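PDB 7EV5: Lactamase_B domain-containing protein from Bacillus lehensis G1, which probably acts as a dinuclear zinc hydrolase of the metallo-beta-lactamase superfamily, combining B3 beta-lactamase activity with a glyoxalase II-like activity. Local coordinates for residues Thr53-Phe57 and Asp58-Ala62; Pro129-Ser132 and Pro133-Ser137; Asp150-Gln154 and Gln155-Arg159. All coordinates share one frame; numbering follows the deposited sequence. Where two conformers were deposited one is given.

Three short loops illustrate how a dinuclear metal site is assembled from local turns. From the N terminus, contact 1 (53-62) turns the chain between strand 46-51 and helix 63-70. Contact 2 (129-137) closes the connection from strand 121-127 to strand 136-140, and contact 3 (150-159) is a small hairpin after strand 145-149. They follow in series, none enclosing or crossing another, yet they meet around the two zincs. His54 and His56 share one zinc with His131; Asp150 lies between the ions and, with His191, joins Asp58 and His59 at the other. Thr53 O and Val136 N join the loop after strand 46-51 to the start of strand 136-140, while His131 ND1 bonds to Arg159 O of contact 3.

Contact 1. Residues Thr53-Phe57 and Asp58-Ala62; sequences THAHF and DHIGA. With ZN (zinc ion), chain B; ZN (zinc ion), chain C.
Between His56 and Ile60 the backbone winds through two successive i to i+3 turns, His59 N donating to His56 O at 2.9 Å and Ile60 N to Phe57 O at 3.2 Å. The turn and the residues just before it carry the four metal-binding side chains of the His-X-His-X-Asp-His motif, the signature of the metallo-beta-lactamase superfamily. The imidazoles of His54 and His59 form an edge-to-face pair with their planes at 52°, His54 CE1 standing 3.2 Å above the centre of the His59 ring. Rotation of the His54 ring is fixed by a bond in its own plane from ND1 to Thr53 OG1, which leaves NE2 facing the first zinc at 2.1 Å; His56 ND1 binds the same ion. The second zinc takes His59 NE2 and Asp58 OD2. In Asp58, CG sits between the backbone N and the carbonyl carbon (chi1 59°), turning the carboxylate toward the metal while CB lies over one face of the Phe57 ring, 4.2 Å from its centroid. The other oxygen, Asp58 OD1, accepts a bond of 2.8 Å from the water that bridges the two zincs. Further along the turn, Ile60 CG2 approaches Ala55 CB at 4.4 Å. Asp28 is second shell to His59, whose ND1 it bonds directly, and reaches His54 through Thr53 OG1; Thr12 bonds to Asp58 OD2. The whole turn lies in the buried loop from strand 46-51 to helix 63-70, with the Phe57 ring packed on helix 92-96.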
# COMPACT_ATOMS: atom_id res chain seq x y z
N THR A 53 -0.30 2.35 1.87
CA THR A 53 0.83 1.72 2.54
C THR A 53 1.93 2.74 2.79
O THR A 53 2.64 2.66 3.81
CB THR A 53 1.38 0.54 1.72
OG1 THR A 53 1.93 1.01 0.48
CG2 THR A 53 0.30 -0.49 1.47
N HIS A 54 2.10 3.69 1.87
CA HIS A 54 3.07 4.76 1.97
C HIS A 54 2.75 5.78 0.89
O HIS A 54 1.87 5.56 0.05
CB HIS A 54 4.54 4.27 1.95
CG HIS A 54 5.00 3.66 0.65
ND1 HIS A 54 4.39 2.58 0.05
CD2 HIS A 54 6.09 3.93 -0.11
CE1 HIS A 54 5.07 2.23 -1.03
NE2 HIS A 54 6.10 3.04 -1.16
N ALA A 55 3.48 6.90 0.91
CA ALA A 55 3.12 8.05 0.10
C ALA A 55 4.12 8.35 -1.01
O ALA A 55 4.16 9.48 -1.51
CB ALA A 55 2.88 9.29 0.96
N HIS A 56 4.90 7.36 -1.43
CA HIS A 56 5.67 7.55 -2.65
C HIS A 56 4.73 7.85 -3.81
O HIS A 56 3.59 7.36 -3.87
CB HIS A 56 6.49 6.30 -2.98
CG HIS A 56 7.77 6.21 -2.23
ND1 HIS A 56 8.38 5.02 -1.94
CD2 HIS A 56 8.57 7.18 -1.71
CE1 HIS A 56 9.50 5.24 -1.28
NE2 HIS A 56 9.64 6.54 -1.12
N PHE A 57 5.23 8.66 -4.75
CA PHE A 57 4.39 9.17 -5.84
C PHE A 57 3.68 8.05 -6.61
O PHE A 57 2.55 8.24 -7.09
CB PHE A 57 5.25 10.01 -6.81
CG PHE A 57 6.18 9.18 -7.66
CD1 PHE A 57 5.82 8.79 -8.95
CD2 PHE A 57 7.41 8.77 -7.17
CE1 PHE A 57 6.67 8.02 -9.73
CE2 PHE A 57 8.27 8.00 -7.94
CZ PHE A 57 7.90 7.62 -9.22
N ASP A 58 4.33 6.90 -6.77
CA ASP A 58 3.76 5.83 -7.58
C ASP A 58 2.61 5.12 -6.89
O ASP A 58 1.95 4.28 -7.51
CB ASP A 58 4.85 4.84 -8.02
CG ASP A 58 5.58 4.19 -6.85
OD1 ASP A 58 6.15 4.94 -6.02
OD2 ASP A 58 5.59 2.94 -6.79
N HIS A 59 2.34 5.46 -5.63
CA HIS A 59 1.22 4.90 -4.89
C HIS A 59 0.08 5.88 -4.68
O HIS A 59 -0.95 5.49 -4.12
CB HIS A 59 1.70 4.34 -3.54
CG HIS A 59 2.70 3.24 -3.70
ND1 HIS A 59 2.43 1.92 -3.40
CD2 HIS A 59 3.95 3.26 -4.20
CE1 HIS A 59 3.49 1.18 -3.69
NE2 HIS A 59 4.42 1.97 -4.20
N ILE A 60 0.21 7.14 -5.13
CA ILE A 60 -0.71 8.20 -4.75
C ILE A 60 -1.25 9.00 -5.92
O ILE A 60 -2.07 9.90 -5.72
CB ILE A 60 -0.12 9.17 -3.70
CG1 ILE A 60 1.00 9.99 -4.36
CG2 ILE A 60 0.35 8.40 -2.47
CD1 ILE A 60 1.49 11.15 -3.52
N GLY A 61 -0.83 8.71 -7.15
CA GLY A 61 -1.16 9.59 -8.26
C GLY A 61 -2.64 9.67 -8.57
O GLY A 61 -3.10 10.68 -9.13
N ALA A 62 -3.41 8.65 -8.22
CA ALA A 62 -4.85 8.64 -8.44
C ALA A 62 -5.66 8.98 -7.19
O ALA A 62 -6.89 8.92 -7.23
CB ALA A 62 -5.29 7.28 -9.00
ZN ZN B . 7.71 3.07 -2.45
ZN ZN C . 6.26 1.56 -5.02
O HOH W 1 7.39 3.08 -4.36

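Contact 2. Residues Pro129-Ser132 and Pro133-Ser137; sequences PGHS and PGSVS. With ZN (zinc ion), chain B.
Ser135 folds back over Ser132, and its short side chain offers a worked example of how one hydroxyl can tie a turn together. Its CB rests 3.4 Å from Ser132 O, the carbonyl that also receives a weak bond from Ser135 N at 3.3 Å; this closes a type I beta turn with Pro133 and Gly134 at its corners. Beyond CB, the hydroxyl lies anti to the carbonyl carbon (chi1 -86°), a rotation that brings Ser135 OG within 2.7 Å of Ser132 OG in a probable hydrogen bond. The same OG has a weak bond of 2.9 Å to a water that accepts from His131 N at 2.8 Å, and it lies near the plane of the His131 ring, at the CD2 edge. Ser132 OG is also hydrogen-bonded to Glu80, whose carboxylate also takes Gly134 N. On the flank of the turn, Pro129 CB touches Pro133 O at 3.9 Å. His131 precedes the turn. With CG anti to the backbone N (chi1 169°), its ring reaches the metal site, NE2 binding zinc at 2.1 Å and ND1 bonding to Arg159 O, which fixes both nitrogens. Here the loop from strand 121-127 to strand 136-140 carries the third histidine of the three-histidine zinc site, as in the metallo-beta-lactamase fold, completing the set begun by His54 and His56.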
# COMPACT_ATOMS: atom_id res chain seq x y z
N PRO A 129 8.61 0.13 8.53
CA PRO A 129 9.53 1.05 7.83
C PRO A 129 10.78 0.38 7.28
O PRO A 129 11.03 -0.81 7.50
CB PRO A 129 9.88 2.07 8.92
CG PRO A 129 9.83 1.24 10.20
CD PRO A 129 8.61 0.38 9.99
N GLY A 130 11.58 1.16 6.57
CA GLY A 130 12.80 0.67 5.95
C GLY A 130 12.88 1.10 4.50
O GLY A 130 13.90 1.63 4.06
N HIS A 131 11.81 0.83 3.74
CA HIS A 131 11.68 1.42 2.41
C HIS A 131 11.22 2.88 2.50
O HIS A 131 11.66 3.72 1.71
CB HIS A 131 10.71 0.56 1.58
CG HIS A 131 10.27 1.18 0.29
ND1 HIS A 131 11.04 1.17 -0.86
CD2 HIS A 131 9.12 1.80 -0.04
CE1 HIS A 131 10.38 1.77 -1.83
NE2 HIS A 131 9.21 2.17 -1.36
N SER A 132 10.37 3.20 3.47
CA SER A 132 9.98 4.57 3.74
C SER A 132 9.56 4.65 5.20
O SER A 132 9.15 3.63 5.78
CB SER A 132 8.85 5.05 2.80
OG SER A 132 7.60 4.46 3.12
N PRO A 133 9.65 5.83 5.83
CA PRO A 133 9.47 5.90 7.29
C PRO A 133 8.04 5.72 7.74
O PRO A 133 7.82 5.35 8.90
CB PRO A 133 9.99 7.31 7.64
CG PRO A 133 9.86 8.09 6.36
CD PRO A 133 10.13 7.10 5.27
N GLY A 134 7.07 5.98 6.87
CA GLY A 134 5.67 5.81 7.23
C GLY A 134 5.04 4.61 6.57
O GLY A 134 3.82 4.51 6.47
N SER A 135 5.87 3.67 6.12
CA SER A 135 5.35 2.44 5.52
C SER A 135 4.59 1.63 6.57
O SER A 135 5.12 1.33 7.65
CB SER A 135 6.50 1.60 5.01
OG SER A 135 6.91 1.95 3.70
N VAL A 136 3.38 1.24 6.20
CA VAL A 136 2.57 0.37 7.04
C VAL A 136 2.06 -0.78 6.19
O VAL A 136 1.99 -0.72 4.96
CB VAL A 136 1.39 1.07 7.75
CG1 VAL A 136 1.90 2.19 8.65
CG2 VAL A 136 0.39 1.57 6.75
N SER A 137 1.77 -1.89 6.88
CA SER A 137 1.21 -3.09 6.26
C SER A 137 -0.13 -3.41 6.90
O SER A 137 -0.25 -3.41 8.13
CB SER A 137 2.17 -4.27 6.41
OG SER A 137 3.39 -3.97 5.77
ZN ZN B . 7.71 3.07 -2.45
O HOH W 2 9.13 0.22 4.44
O HOH W 1 7.39 3.08 -4.36

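Contact 3. Residues Asp150-Gln154 and Gln155-Arg159; sequences DVLFQ and QSIGR. With ZN (zinc ion), chain C.
Asp150 meets Gly158 where the two arms of a small hairpin diverge: Asp150 O lies 3.0 Å from Gly158 CA in a CA-H...O contact, a closeness possible because Gly158 carries no side chain. The carboxylate of Asp150 is directed elsewhere, OD2 binding the zinc shared with Asp58, His59 and His191 at 2.0 Å and placing the metal ligand at the very foot of the hairpin. Next along the chain, Val151 O accepts a hydrogen bond of 3.0 Å from Gly158 N. Leu152 stands opposite Ile157 as an antiparallel non-hydrogen-bonded pair, with the Leu152 CD1 branch against Ile157 CG2 at 4.2 Å. Phe153 then donates from N to Ser156 O at 2.9 Å. Its CG is anti to the carbonyl carbon (chi1 -54°), a rotation that lays the ring alongside the other arm: Phe153 CD2 comes within 3.4 Å of Ser156 OG, and Ile157 O lies near the ring plane, beside the edge at CE2. Gln154 leads into the reversal, completed by Gln155 with a positive phi of 74°. A single water braces this end, donating to Gln154 O at 2.7 Å and also hydrogen-bonded to Ser156 OG. The hairpin follows strand 145-149 of the sheet that also holds strands 136-140 and 186-189. Val151 and Ile157 pack on helix 167-178, Leu152 and Phe153 touch strand 186-189, and the turn reaches helix 197-203, where Glu200 accepts from Gln155 N.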
# COMPACT_ATOMS: atom_id res chain seq x y z
N ASP A 150 5.75 -1.80 -0.24
CA ASP A 150 7.03 -2.05 -0.89
C ASP A 150 8.06 -2.65 0.05
O ASP A 150 9.26 -2.47 -0.15
CB ASP A 150 7.56 -0.77 -1.55
CG ASP A 150 6.73 -0.33 -2.75
OD1 ASP A 150 5.71 -0.98 -3.05
OD2 ASP A 150 7.10 0.69 -3.36
N VAL A 151 7.62 -3.40 1.06
CA VAL A 151 8.57 -4.02 1.98
C VAL A 151 9.12 -5.32 1.40
O VAL A 151 10.34 -5.54 1.38
CB VAL A 151 7.87 -4.25 3.33
CG1 VAL A 151 8.74 -5.08 4.25
CG2 VAL A 151 7.54 -2.91 3.99
N LEU A 152 8.24 -6.19 0.92
CA LEU A 152 8.58 -7.55 0.52
C LEU A 152 7.90 -7.84 -0.80
O LEU A 152 6.68 -7.68 -0.93
CB LEU A 152 8.08 -8.55 1.58
CG LEU A 152 8.25 -10.04 1.29
CD1 LEU A 152 9.73 -10.40 1.15
CD2 LEU A 152 7.57 -10.89 2.35
N PHE A 153 8.68 -8.27 -1.79
CA PHE A 153 8.13 -8.63 -3.09
C PHE A 153 8.39 -10.11 -3.33
O PHE A 153 9.10 -10.77 -2.58
CB PHE A 153 8.82 -7.85 -4.21
CG PHE A 153 8.80 -6.35 -4.02
CD1 PHE A 153 7.60 -5.65 -3.99
CD2 PHE A 153 9.98 -5.64 -3.92
CE1 PHE A 153 7.59 -4.26 -3.84
CE2 PHE A 153 9.98 -4.25 -3.77
CZ PHE A 153 8.77 -3.56 -3.72
N GLN A 154 7.79 -10.63 -4.40
CA GLN A 154 8.15 -11.96 -4.87
C GLN A 154 9.59 -11.91 -5.36
O GLN A 154 9.90 -11.21 -6.33
CB GLN A 154 7.21 -12.37 -6.00
CG GLN A 154 7.41 -13.80 -6.45
CD GLN A 154 6.66 -14.08 -7.73
OE1 GLN A 154 6.97 -13.52 -8.79
NE2 GLN A 154 5.65 -14.94 -7.64
N GLN A 155 10.48 -12.62 -4.67
CA GLN A 155 11.90 -12.77 -5.02
C GLN A 155 12.77 -11.54 -4.76
O GLN A 155 13.95 -11.56 -5.13
CB GLN A 155 12.11 -13.26 -6.46
CG GLN A 155 11.73 -14.71 -6.69
CD GLN A 155 12.65 -15.66 -5.94
OE1 GLN A 155 12.23 -16.36 -5.03
NE2 GLN A 155 13.92 -15.66 -6.32
N SER A 156 12.26 -10.49 -4.14
CA SER A 156 13.11 -9.35 -3.80
C SER A 156 12.49 -8.62 -2.61
O SER A 156 11.45 -9.02 -2.09
CB SER A 156 13.35 -8.40 -4.98
OG SER A 156 12.16 -7.74 -5.39
N ILE A 157 13.16 -7.55 -2.18
CA ILE A 157 12.69 -6.72 -1.09
C ILE A 157 12.74 -5.26 -1.52
O ILE A 157 13.33 -4.91 -2.54
CB ILE A 157 13.47 -6.95 0.23
CG1 ILE A 157 14.94 -6.56 0.08
CG2 ILE A 157 13.34 -8.40 0.67
CD1 ILE A 157 15.73 -6.70 1.37
N GLY A 158 12.10 -4.40 -0.73
CA GLY A 158 12.02 -3.00 -1.09
C GLY A 158 13.38 -2.34 -1.18
O GLY A 158 14.31 -2.63 -0.42
N ARG A 159 13.50 -1.41 -2.13
CA ARG A 159 14.70 -0.60 -2.20
C ARG A 159 14.79 0.29 -0.96
O ARG A 159 13.78 0.74 -0.41
CB ARG A 159 14.73 0.25 -3.47
CG ARG A 159 13.63 1.29 -3.58
CD ARG A 159 13.51 1.82 -5.01
NE ARG A 159 14.68 2.61 -5.39
CZ ARG A 159 14.80 3.27 -6.54
NH1 ARG A 159 13.83 3.24 -7.45
NH2 ARG A 159 15.91 3.95 -6.77
ZN ZN C . 6.26 1.56 -5.02
O HOH W 3 10.73 -8.85 -7.26
O HOH W 1 7.39 3.08 -4.36